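Side-chain contacts in fructosyl amine: oxygen oxidoreductase (Aspergillus fumigatus, PDB 3DJE), which oxidatively deglycates fructosyl amino acids as an FAD-dependent amadoriase of the sarcosine oxidase-like family, held here with a thioether substrate analogue: residues Ser20-Leu25 and Arg169-Met174; Ala44-Asn49 and Asn162-Ala167; Ile298-Thr303 and Lys425-Val430. All blocks are in the same frame, centred on the assembly; numbering follows the deposited sequence.

Contact 1: Ser20-Leu25 and Arg169-Met174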
loop_
_atom_site.group_PDB
_atom_site.type_symbol
_atom_site.label_atom_id
_atom_site.label_comp_id
_atom_site.label_asym_id
_atom_site.label_seq_id
_atom_site.Cartn_x
_atom_site.Cartn_y
_atom_site.Cartn_z
ATOM N N SER A 20 11.221 -4.610 3.723
ATOM C CA SER A 20 12.149 -3.473 3.580
ATOM C C SER A 20 13.082 -3.389 4.799
ATOM O O SER A 20 14.321 -3.199 4.678
ATOM C CB SER A 20 11.392 -2.154 3.445
ATOM O OG SER A 20 12.289 -1.154 2.989
ATOM N N THR A 21 12.483 -3.538 5.979
ATOM C CA THR A 21 13.235 -3.504 7.221
ATOM C C THR A 21 14.265 -4.642 7.279
ATOM O O THR A 21 15.428 -4.414 7.639
ATOM C CB THR A 21 12.296 -3.512 8.437
ATOM O OG1 THR A 21 11.415 -2.384 8.357
ATOM C CG2 THR A 21 13.104 -3.372 9.720
ATOM N N ALA A 22 13.845 -5.855 6.912
ATOM C CA ALA A 22 14.750 -7.010 6.891
ATOM C C ALA A 22 15.950 -6.761 5.979
ATOM O O ALA A 22 17.104 -7.002 6.357
ATOM C CB ALA A 22 13.994 -8.259 6.469
ATOM N N LEU A 23 15.665 -6.242 4.785
ATOM C CA LEU A 23 16.697 -5.936 3.800
ATOM C C LEU A 23 17.681 -4.917 4.335
ATOM O O LEU A 23 18.908 -5.114 4.239
ATOM C CB LEU A 23 16.053 -5.432 2.505
ATOM C CG LEU A 23 17.056 -5.026 1.418
ATOM C CD1 LEU A 23 17.896 -6.235 0.971
ATOM C CD2 LEU A 23 16.309 -4.373 0.241
ATOM N N HIS A 24 17.158 -3.827 4.904
ATOM C CA HIS A 24 18.031 -2.768 5.396
ATOM C C HIS A 24 18.809 -3.156 6.641
ATOM O O HIS A 24 19.970 -2.765 6.774
ATOM C CB HIS A 24 17.284 -1.450 5.508
ATOM C CG HIS A 24 16.998 -0.852 4.173
ATOM N ND1 HIS A 24 17.984 -0.273 3.401
ATOM C CD2 HIS A 24 15.858 -0.789 3.443
ATOM C CE1 HIS A 24 17.455 0.155 2.266
ATOM N NE2 HIS A 24 16.169 -0.153 2.264
ATOM N N LEU A 25 18.227 -3.986 7.500
ATOM C CA LEU A 25 19.003 -4.510 8.632
ATOM C C LEU A 25 20.188 -5.309 8.096
ATOM O O LEU A 25 21.324 -5.137 8.573
ATOM C CB LEU A 25 18.149 -5.402 9.538
ATOM C CG LEU A 25 17.194 -4.668 10.475
ATOM C CD1 LEU A 25 16.184 -5.655 11.070
ATOM C CD2 LEU A 25 17.896 -3.903 11.606
ATOM N N ARG A 169 14.237 -12.195 -0.940
ATOM C CA ARG A 169 15.233 -13.175 -1.313
ATOM C C ARG A 169 16.632 -12.620 -1.099
ATOM O O ARG A 169 17.532 -13.365 -0.708
ATOM C CB ARG A 169 15.026 -13.606 -2.755
ATOM C CG ARG A 169 13.788 -14.469 -2.869
ATOM C CD ARG A 169 13.589 -14.990 -4.255
ATOM N NE ARG A 169 14.675 -15.908 -4.591
ATOM C CZ ARG A 169 15.552 -15.683 -5.561
ATOM N NH1 ARG A 169 15.428 -14.602 -6.323
ATOM N NH2 ARG A 169 16.530 -16.556 -5.788
ATOM N N GLU A 170 16.806 -11.322 -1.331
ATOM C CA GLU A 170 18.098 -10.675 -1.053
ATOM C C GLU A 170 18.366 -10.628 0.462
ATOM O O GLU A 170 19.462 -10.933 0.914
ATOM C CB GLU A 170 18.144 -9.279 -1.672
ATOM C CG GLU A 170 19.458 -8.544 -1.404
ATOM C CD GLU A 170 20.617 -8.922 -2.327
ATOM O OE1 GLU A 170 20.641 -10.029 -2.907
ATOM O OE2 GLU A 170 21.541 -8.086 -2.446
ATOM N N ALA A 171 17.354 -10.274 1.251
ATOM C CA ALA A 171 17.511 -10.282 2.718
ATOM C C ALA A 171 17.929 -11.675 3.185
ATOM O O ALA A 171 18.834 -11.830 4.022
ATOM C CB ALA A 171 16.206 -9.864 3.387
ATOM N N GLN A 172 17.282 -12.680 2.612
ATOM C CA GLN A 172 17.487 -14.074 3.004
ATOM C C GLN A 172 18.900 -14.531 2.643
ATOM O O GLN A 172 19.572 -15.187 3.452
ATOM C CB GLN A 172 16.438 -14.953 2.340
ATOM C CG GLN A 172 16.534 -16.408 2.735
ATOM C CD GLN A 172 15.517 -17.237 2.021
ATOM O OE1 GLN A 172 15.457 -17.232 0.791
ATOM N NE2 GLN A 172 14.694 -17.962 2.784
ATOM N N ARG A 173 19.374 -14.180 1.450
ATOM C CA ARG A 173 20.725 -14.617 1.075
ATOM C C ARG A 173 21.804 -13.920 1.908
ATOM O O ARG A 173 22.917 -14.447 2.075
ATOM C CB ARG A 173 20.980 -14.528 -0.434
ATOM C CG ARG A 173 21.083 -13.157 -1.020
ATOM C CD ARG A 173 21.442 -13.258 -2.526
ATOM N NE ARG A 173 20.422 -14.011 -3.241
ATOM C CZ ARG A 173 19.353 -13.474 -3.834
ATOM N NH1 ARG A 173 19.155 -12.150 -3.845
ATOM N NH2 ARG A 173 18.480 -14.274 -4.429
HETATM N N MSE A 174 21.449 -12.759 2.459
HETATM C CA MSE A 174 22.322 -12.037 3.376
HETATM C C MSE A 174 22.182 -12.486 4.827
HETATM O O MSE A 174 22.797 -11.906 5.722
HETATM C CB MSE A 174 22.096 -10.539 3.256
HETATM C CG MSE A 174 22.433 -10.031 1.875
HETATM SE SE MSE A 174 22.017 -8.165 1.830
HETATM C CE MSE A 174 23.541 -7.495 2.824
#
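Ala171 points its CB at helix 16-27, 3.9 Å from Leu23 N, and meets the Ala22 methyl CB to CB at 4.1 Å. With nothing beyond CB on Ala171, the two helices can come close: the CA atoms of Leu23 and Ala171 are only 4.6 Å apart. The local axes pass 8.5 Å from each other and run in broadly the same direction, at 37°. Beside this small-residue meeting point a longer pair closes the seam. Leu23 leaves its helix at an angle, but its CG is anti to the backbone N (chi1 178°) and the end of the side chain reaches across: Leu23 CD1 lies 3.7 Å from Glu170 CG and a little farther from Glu170 CB. The two side chains cross at a slant, and the leucine methyl meets the CB and CG of the glutamate. Glu170 then bends at chi2, and its OE1 accepts an N-H of Arg173 NH1 (2.8 Å) on its anti lone pair, a hydrogen bond that is part of a salt bridge, with the oxygen almost in the guanidinium plane. That charged pair stays within helix 160-173. Leu86 touches both Leu23 and Glu170, while Ile11 of strand 9-12 meets Ala22. The arrangement is close alanine-centred helix packing on the first helix of the Rossmann-type FAD-binding domain, which follows the glycine-rich turn after strand 9-12.

Contact 2: Ala44-Asn49 and Asn162-Ala167. With FAD (flavin-adenine dinucleotide), chain C.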
loop_
_atom_site.group_PDB
_atom_site.type_symbol
_atom_site.label_atom_id
_atom_site.label_comp_id
_atom_site.label_asym_id
_atom_site.label_seq_id
_atom_site.Cartn_x
_atom_site.Cartn_y
_atom_site.Cartn_z
ATOM N N ALA A 44 -0.301 -13.639 0.719
ATOM C CA ALA A 44 -1.592 -13.413 0.055
ATOM C C ALA A 44 -2.389 -12.261 0.667
ATOM O O ALA A 44 -3.265 -11.703 -0.013
ATOM C CB ALA A 44 -2.418 -14.675 0.050
ATOM N N ILE A 45 -2.082 -11.898 1.914
ATOM C CA ILE A 45 -2.742 -10.747 2.555
ATOM C C ILE A 45 -1.862 -9.496 2.631
ATOM O O ILE A 45 -2.249 -8.472 3.225
ATOM C CB ILE A 45 -3.337 -11.085 3.955
ATOM C CG1 ILE A 45 -2.247 -11.494 4.941
ATOM C CG2 ILE A 45 -4.415 -12.171 3.831
ATOM C CD1 ILE A 45 -2.698 -11.457 6.420
ATOM N N SER A 46 -0.665 -9.565 2.061
ATOM C CA SER A 46 0.117 -8.350 1.943
ATOM C C SER A 46 -0.483 -7.421 0.896
ATOM O O SER A 46 -0.729 -7.829 -0.243
ATOM C CB SER A 46 1.584 -8.649 1.603
ATOM O OG SER A 46 2.250 -7.445 1.237
ATOM N N ALA A 47 -0.675 -6.165 1.282
ATOM C CA ALA A 47 -1.073 -5.129 0.329
ATOM C C ALA A 47 -0.048 -4.972 -0.805
ATOM O O ALA A 47 -0.385 -4.459 -1.870
ATOM C CB ALA A 47 -1.277 -3.820 1.048
ATOM N N GLY A 48 1.187 -5.434 -0.589
ATOM C CA GLY A 48 2.238 -5.296 -1.609
ATOM C C GLY A 48 2.227 -6.419 -2.630
ATOM O O GLY A 48 2.950 -6.363 -3.626
ATOM N N ASN A 49 1.402 -7.434 -2.386
ATOM C CA ASN A 49 1.330 -8.570 -3.285
ATOM C C ASN A 49 0.351 -8.288 -4.416
ATOM O O ASN A 49 -0.825 -8.682 -4.370
ATOM C CB ASN A 49 0.985 -9.861 -2.549
ATOM C CG ASN A 49 1.111 -11.077 -3.446
ATOM O OD1 ASN A 49 1.283 -10.947 -4.667
ATOM N ND2 ASN A 49 1.032 -12.268 -2.853
ATOM N N ASN A 162 6.894 -8.880 -7.676
ATOM C CA ASN A 162 8.263 -9.263 -8.025
ATOM C C ASN A 162 9.326 -8.479 -7.235
ATOM O O ASN A 162 10.370 -9.041 -6.869
ATOM C CB ASN A 162 8.482 -9.157 -9.537
ATOM C CG ASN A 162 7.726 -10.236 -10.311
ATOM O OD1 ASN A 162 7.250 -11.227 -9.741
ATOM N ND2 ASN A 162 7.620 -10.049 -11.624
ATOM N N ALA A 163 9.053 -7.201 -6.951
ATOM C CA ALA A 163 9.987 -6.384 -6.150
ATOM C C ALA A 163 10.040 -6.872 -4.692
ATOM O O ALA A 163 11.122 -6.956 -4.069
ATOM C CB ALA A 163 9.579 -4.909 -6.194
ATOM N N LEU A 164 8.866 -7.184 -4.150
ATOM C CA LEU A 164 8.752 -7.706 -2.775
ATOM C C LEU A 164 9.535 -9.015 -2.626
ATOM O O LEU A 164 10.318 -9.186 -1.686
ATOM C CB LEU A 164 7.269 -7.902 -2.421
ATOM C CG LEU A 164 6.931 -8.459 -1.036
ATOM C CD1 LEU A 164 7.415 -7.521 0.056
ATOM C CD2 LEU A 164 5.401 -8.641 -0.963
ATOM N N VAL A 165 9.325 -9.930 -3.571
ATOM C CA VAL A 165 10.028 -11.218 -3.593
ATOM C C VAL A 165 11.540 -10.993 -3.746
ATOM O O VAL A 165 12.320 -11.577 -3.007
ATOM C CB VAL A 165 9.465 -12.143 -4.699
ATOM C CG1 VAL A 165 10.328 -13.381 -4.876
ATOM C CG2 VAL A 165 8.031 -12.575 -4.347
ATOM N N ALA A 166 11.945 -10.108 -4.655
ATOM C CA ALA A 166 13.378 -9.841 -4.853
ATOM C C ALA A 166 14.013 -9.338 -3.553
ATOM O O ALA A 166 15.117 -9.749 -3.190
ATOM C CB ALA A 166 13.597 -8.839 -5.994
ATOM N N ALA A 167 13.335 -8.409 -2.881
ATOM C CA ALA A 167 13.873 -7.849 -1.637
ATOM C C ALA A 167 13.960 -8.918 -0.537
ATOM O O ALA A 167 14.960 -8.972 0.191
ATOM C CB ALA A 167 13.028 -6.677 -1.169
HETATM P PA FAD C . 1.522 -5.419 4.175
HETATM O O1A FAD C . 2.407 -5.381 3.006
HETATM O O2A FAD C . 0.070 -5.705 3.964
HETATM O O5B FAD C . 2.190 -6.474 5.145
HETATM C C5B FAD C . 1.579 -6.906 6.364
HETATM C C4B FAD C . 2.151 -8.295 6.676
HETATM O O4B FAD C . 1.680 -8.563 8.010
HETATM C C3B FAD C . 1.475 -9.322 5.739
HETATM O O3B FAD C . 2.450 -10.019 4.945
HETATM C C2B FAD C . 0.777 -10.255 6.741
HETATM O O2B FAD C . 0.845 -11.659 6.339
HETATM C C1B FAD C . 1.543 -9.950 8.059
HETATM N N9A FAD C . 0.746 -10.506 9.195
HETATM C C8A FAD C . -0.591 -10.486 9.375
HETATM N N7A FAD C . -0.890 -11.156 10.508
HETATM C C5A FAD C . 0.261 -11.596 11.036
HETATM C C6A FAD C . 0.582 -12.349 12.171
HETATM N N6A FAD C . -0.399 -12.795 12.991
HETATM N N1A FAD C . 1.877 -12.626 12.421
HETATM C C2A FAD C . 2.852 -12.197 11.610
HETATM N N3A FAD C . 2.580 -11.480 10.514
HETATM C C4A FAD C . 1.295 -11.173 10.215
HETATM N N1 FAD C . 0.774 2.106 -2.408
HETATM C C2 FAD C . 1.563 2.782 -3.337
HETATM O O2 FAD C . 2.627 3.313 -3.015
HETATM N N3 FAD C . 1.127 2.860 -4.661
HETATM C C4 FAD C . -0.075 2.295 -5.073
HETATM O O4 FAD C . -0.427 2.381 -6.256
HETATM C C4X FAD C . -0.868 1.634 -4.122
HETATM N N5 FAD C . -2.086 1.070 -4.496
HETATM C C5X FAD C . -2.775 0.268 -3.590
HETATM C C6 FAD C . -3.874 -0.455 -4.044
HETATM C C7 FAD C . -4.558 -1.301 -3.180
HETATM C C7M FAD C . -5.778 -2.054 -3.730
HETATM C C8 FAD C . -4.131 -1.451 -1.861
HETATM C C8M FAD C . -4.848 -2.452 -0.925
HETATM C C9 FAD C . -3.013 -0.733 -1.415
HETATM C C9A FAD C . -2.320 0.122 -2.282
HETATM N N10 FAD C . -1.201 0.867 -1.859
HETATM C C10 FAD C . -0.432 1.547 -2.802
HETATM C "C1'" FAD C . -0.829 0.916 -0.438
HETATM C "C2'" FAD C . 0.259 -0.119 -0.149
HETATM O "O2'" FAD C . -0.047 -1.355 -0.832
HETATM C "C3'" FAD C . 0.345 -0.348 1.357
HETATM O "O3'" FAD C . 0.371 0.929 2.028
HETATM C "C4'" FAD C . 1.615 -1.108 1.756
HETATM O "O4'" FAD C . 1.846 -2.234 0.910
HETATM C "C5'" FAD C . 1.467 -1.590 3.204
HETATM O "O5'" FAD C . 2.672 -2.256 3.616
HETATM P P FAD C . 2.761 -2.931 5.067
HETATM O O1P FAD C . 2.380 -1.918 6.097
HETATM O O2P FAD C . 4.079 -3.595 5.119
HETATM O O3P FAD C . 1.632 -4.075 5.058
#
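Residues Ser46 to Asn49 form a type I beta turn, closed by Asn49 N to Ser46 O at 3.0 Å, and this turn faces the side of helix 160-173. Gly48 and Leu164 have the nearest CA atoms, 7.0 Å apart. The turn also contains an ST turn, in which Ser46 OG accepts the N-H of Gly48 (2.9 Å), and it belongs to the FAD pyrophosphate site of the Rossmann-type domain. Leu164 supplies the helix side of the contact through one branch. Its CG stands out from the helix, anti to the backbone N (chi1 179°), and chi2 (62°) then turns CD2 to the turn, where that methyl rests 4.0 Å from Ser46 OG and 4.2 Å from Gly48 C. The methyl thus meets the serine hydroxyl and, at Gly48, which has no side chain, bare backbone. Leu164 puts one apolar methyl beside a hydroxyl that bonds both to the cofactor and to the turn. Thr16 and Thr19 of helix 16-27 continue this lining, touching Ser46 and Leu164 respectively. Arg333 NH1 bonds to the carbonyl oxygens of both Ser46 and Asn49, bracing the two ends of the turn, and Asn49 ND2 is held by Ile435 O and Ser43 O. Ile45 lies against the adenosine ribose. Successive residues grip separate oxygens of one phosphate: Ser46 OG donates to FAD O1A at 2.7 Å, and Ala47 N donates to FAD O2A at 2.8 Å, with an N-H...O angle of 166°.

Contact 3: Ile298-Thr303 and Lys425-Val430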
loop_
_atom_site.group_PDB
_atom_site.type_symbol
_atom_site.label_atom_id
_atom_site.label_comp_id
_atom_site.label_asym_id
_atom_site.label_seq_id
_atom_site.Cartn_x
_atom_site.Cartn_y
_atom_site.Cartn_z
ATOM N N ILE A 298 -11.533 -5.035 11.737
ATOM C CA ILE A 298 -10.813 -6.310 11.716
ATOM C C ILE A 298 -10.619 -6.857 10.304
ATOM O O ILE A 298 -11.593 -7.220 9.636
ATOM C CB ILE A 298 -11.530 -7.381 12.574
ATOM C CG1 ILE A 298 -11.727 -6.875 14.010
ATOM C CG2 ILE A 298 -10.767 -8.716 12.537
ATOM C CD1 ILE A 298 -10.439 -6.478 14.739
ATOM N N PRO A 299 -9.354 -6.941 9.852
ATOM C CA PRO A 299 -9.122 -7.401 8.488
ATOM C C PRO A 299 -9.450 -8.876 8.296
ATOM O O PRO A 299 -9.416 -9.665 9.253
ATOM C CB PRO A 299 -7.616 -7.175 8.269
ATOM C CG PRO A 299 -7.104 -6.532 9.475
ATOM C CD PRO A 299 -8.104 -6.645 10.569
ATOM N N PHE A 300 -9.783 -9.239 7.061
ATOM C CA PHE A 300 -9.941 -10.630 6.679
ATOM C C PHE A 300 -9.556 -10.819 5.218
ATOM O O PHE A 300 -9.621 -9.873 4.426
ATOM C CB PHE A 300 -11.379 -11.120 6.932
ATOM C CG PHE A 300 -12.430 -10.376 6.145
ATOM C CD1 PHE A 300 -12.865 -10.860 4.911
ATOM C CD2 PHE A 300 -12.989 -9.204 6.646
ATOM C CE1 PHE A 300 -13.848 -10.177 4.173
ATOM C CE2 PHE A 300 -13.967 -8.509 5.915
ATOM C CZ PHE A 300 -14.391 -9.001 4.675
ATOM N N GLU A 301 -9.161 -12.040 4.868
ATOM C CA GLU A 301 -8.803 -12.381 3.495
ATOM C C GLU A 301 -10.064 -12.697 2.683
ATOM O O GLU A 301 -10.946 -13.429 3.146
ATOM C CB GLU A 301 -7.847 -13.583 3.462
ATOM C CG GLU A 301 -7.374 -13.918 2.049
ATOM C CD GLU A 301 -6.537 -15.190 1.923
ATOM O OE1 GLU A 301 -6.390 -15.973 2.906
ATOM O OE2 GLU A 301 -6.029 -15.407 0.803
ATOM N N LYS A 302 -10.154 -12.131 1.482
ATOM C CA LYS A 302 -11.216 -12.512 0.548
ATOM C C LYS A 302 -10.776 -12.304 -0.898
ATOM O O LYS A 302 -10.372 -11.205 -1.298
ATOM C CB LYS A 302 -12.533 -11.782 0.847
ATOM C CG LYS A 302 -13.717 -12.378 0.082
ATOM C CD LYS A 302 -14.950 -12.523 0.943
ATOM C CE LYS A 302 -16.025 -13.296 0.205
ATOM N NZ LYS A 302 -15.946 -14.761 0.471
ATOM N N THR A 303 -10.856 -13.375 -1.672
ATOM C CA THR A 303 -10.467 -13.355 -3.065
ATOM C C THR A 303 -11.714 -13.107 -3.946
ATOM O O THR A 303 -11.948 -13.790 -4.952
ATOM C CB THR A 303 -9.689 -14.652 -3.439
ATOM O OG1 THR A 303 -8.733 -14.941 -2.401
ATOM C CG2 THR A 303 -8.933 -14.448 -4.709
ATOM N N LYS A 425 -23.789 -7.490 0.995
ATOM C CA LYS A 425 -24.668 -8.668 0.937
ATOM C C LYS A 425 -24.313 -9.648 -0.181
ATOM O O LYS A 425 -24.676 -10.830 -0.124
ATOM C CB LYS A 425 -26.129 -8.221 0.763
ATOM C CG LYS A 425 -26.940 -8.135 2.061
ATOM C CD LYS A 425 -26.584 -6.923 2.923
ATOM C CE LYS A 425 -26.804 -7.228 4.402
ATOM N NZ LYS A 425 -26.595 -6.037 5.263
ATOM N N GLU A 426 -23.622 -9.157 -1.206
ATOM C CA GLU A 426 -23.311 -9.956 -2.379
ATOM C C GLU A 426 -21.877 -9.709 -2.815
ATOM O O GLU A 426 -21.419 -8.563 -2.838
ATOM C CB GLU A 426 -24.271 -9.621 -3.531
ATOM C CG GLU A 426 -25.721 -10.030 -3.277
ATOM C CD GLU A 426 -26.663 -9.517 -4.349
ATOM O OE1 GLU A 426 -26.630 -10.055 -5.481
ATOM O OE2 GLU A 426 -27.436 -8.574 -4.060
ATOM N N TRP A 427 -21.193 -10.795 -3.152
ATOM C CA TRP A 427 -19.815 -10.743 -3.640
ATOM C C TRP A 427 -19.728 -11.334 -5.039
ATOM O O TRP A 427 -20.641 -12.039 -5.491
ATOM C CB TRP A 427 -18.904 -11.523 -2.696
ATOM C CG TRP A 427 -18.801 -10.939 -1.325
ATOM C CD1 TRP A 427 -19.725 -11.023 -0.313
ATOM C CD2 TRP A 427 -17.692 -10.202 -0.792
ATOM N NE1 TRP A 427 -19.264 -10.371 0.807
ATOM C CE2 TRP A 427 -18.020 -9.855 0.540
ATOM C CE3 TRP A 427 -16.456 -9.790 -1.316
ATOM C CZ2 TRP A 427 -17.154 -9.122 1.358
ATOM C CZ3 TRP A 427 -15.600 -9.061 -0.505
ATOM C CH2 TRP A 427 -15.949 -8.737 0.819
ATOM N N THR A 428 -18.626 -11.048 -5.732
ATOM C CA THR A 428 -18.340 -11.673 -7.025
ATOM C C THR A 428 -18.083 -13.188 -6.896
ATOM O O THR A 428 -17.945 -13.708 -5.784
ATOM C CB THR A 428 -17.135 -10.984 -7.719
ATOM O OG1 THR A 428 -16.004 -11.020 -6.837
ATOM C CG2 THR A 428 -17.471 -9.532 -8.048
ATOM N N ASN A 429 -18.022 -13.880 -8.036
ATOM C CA ASN A 429 -17.841 -15.337 -8.097
ATOM C C ASN A 429 -16.677 -15.698 -9.018
ATOM O O ASN A 429 -16.752 -16.621 -9.839
ATOM C CB ASN A 429 -19.147 -16.015 -8.570
ATOM C CG ASN A 429 -19.015 -17.537 -8.720
ATOM O OD1 ASN A 429 -18.502 -18.230 -7.828
ATOM N ND2 ASN A 429 -19.473 -18.059 -9.860
ATOM N N VAL A 430 -15.582 -14.961 -8.866
ATOM C CA VAL A 430 -14.412 -15.136 -9.714
ATOM C C VAL A 430 -13.595 -16.351 -9.256
ATOM O O VAL A 430 -13.566 -16.672 -8.068
ATOM C CB VAL A 430 -13.540 -13.844 -9.725
ATOM C CG1 VAL A 430 -12.387 -13.977 -10.705
ATOM C CG2 VAL A 430 -14.393 -12.623 -10.081
HETATM O O HOH W 1 -11.796 -16.576 -5.637
#
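Lys302 lays its aliphatic chain over one face of the Trp427 indole. From CB, CG swings anti to the backbone N (chi1 -168°) and comes 3.9 Å from Trp427 CZ3, at the outer part of the six-membered ring. After a bend at chi2, CD sits over the middle of that ring, 3.7 Å from its centroid and 6° off the normal, a CH-pi contact. CE moves on toward the ring fusion, 3.7 Å from Trp427 CD2. A second bend, at chi4, carries NZ away from the indole face, 5.1 Å from the centroid of the five-membered ring, where any cation-pi attraction is weak at most. Phe300 meets the same indole differently, with its CZ 4.2 Å from Trp427 CH2 and that atom near the plane of the phenyl ring, at its edge. Phe421 joins both aromatics, and Ile334 of strand 331-339 packs on each. Farther along, a water lies within hydrogen-bonding distance of Thr303 O (2.9 Å) and Val430 O (3.0 Å). This is a lysine-on-tryptophan CH-pi contact at the surface, which joins the loop after strand 295-297 to the C-terminal segment alongside strand 331-339.

Overall arrangement
Contacts 1 and 2 share helix 160-173, which gives Leu164 to the FAD-binding turn and, farther along, Glu170 and Ala171 to helix 16-27. Their centres are 13 Å apart, and they touch where Leu23 CD1 lies 4.1 Å from Ala167 O. Contact 2 is bonded directly to the cofactor, and its Gly48 is about 11 Å from the bound substrate analogue. Contact 1 has no such bond: the side chain of Ala22 stays about 11 Å from FAD. Contact 3 adjoins the start of the 44-49 loop, its centre 20 Å from that of contact 2; Ile45 CG2 and Glu301 CB join them at 3.7 Å. Contacts 1 and 3 do not meet, their nearest atoms being about 19 Å apart.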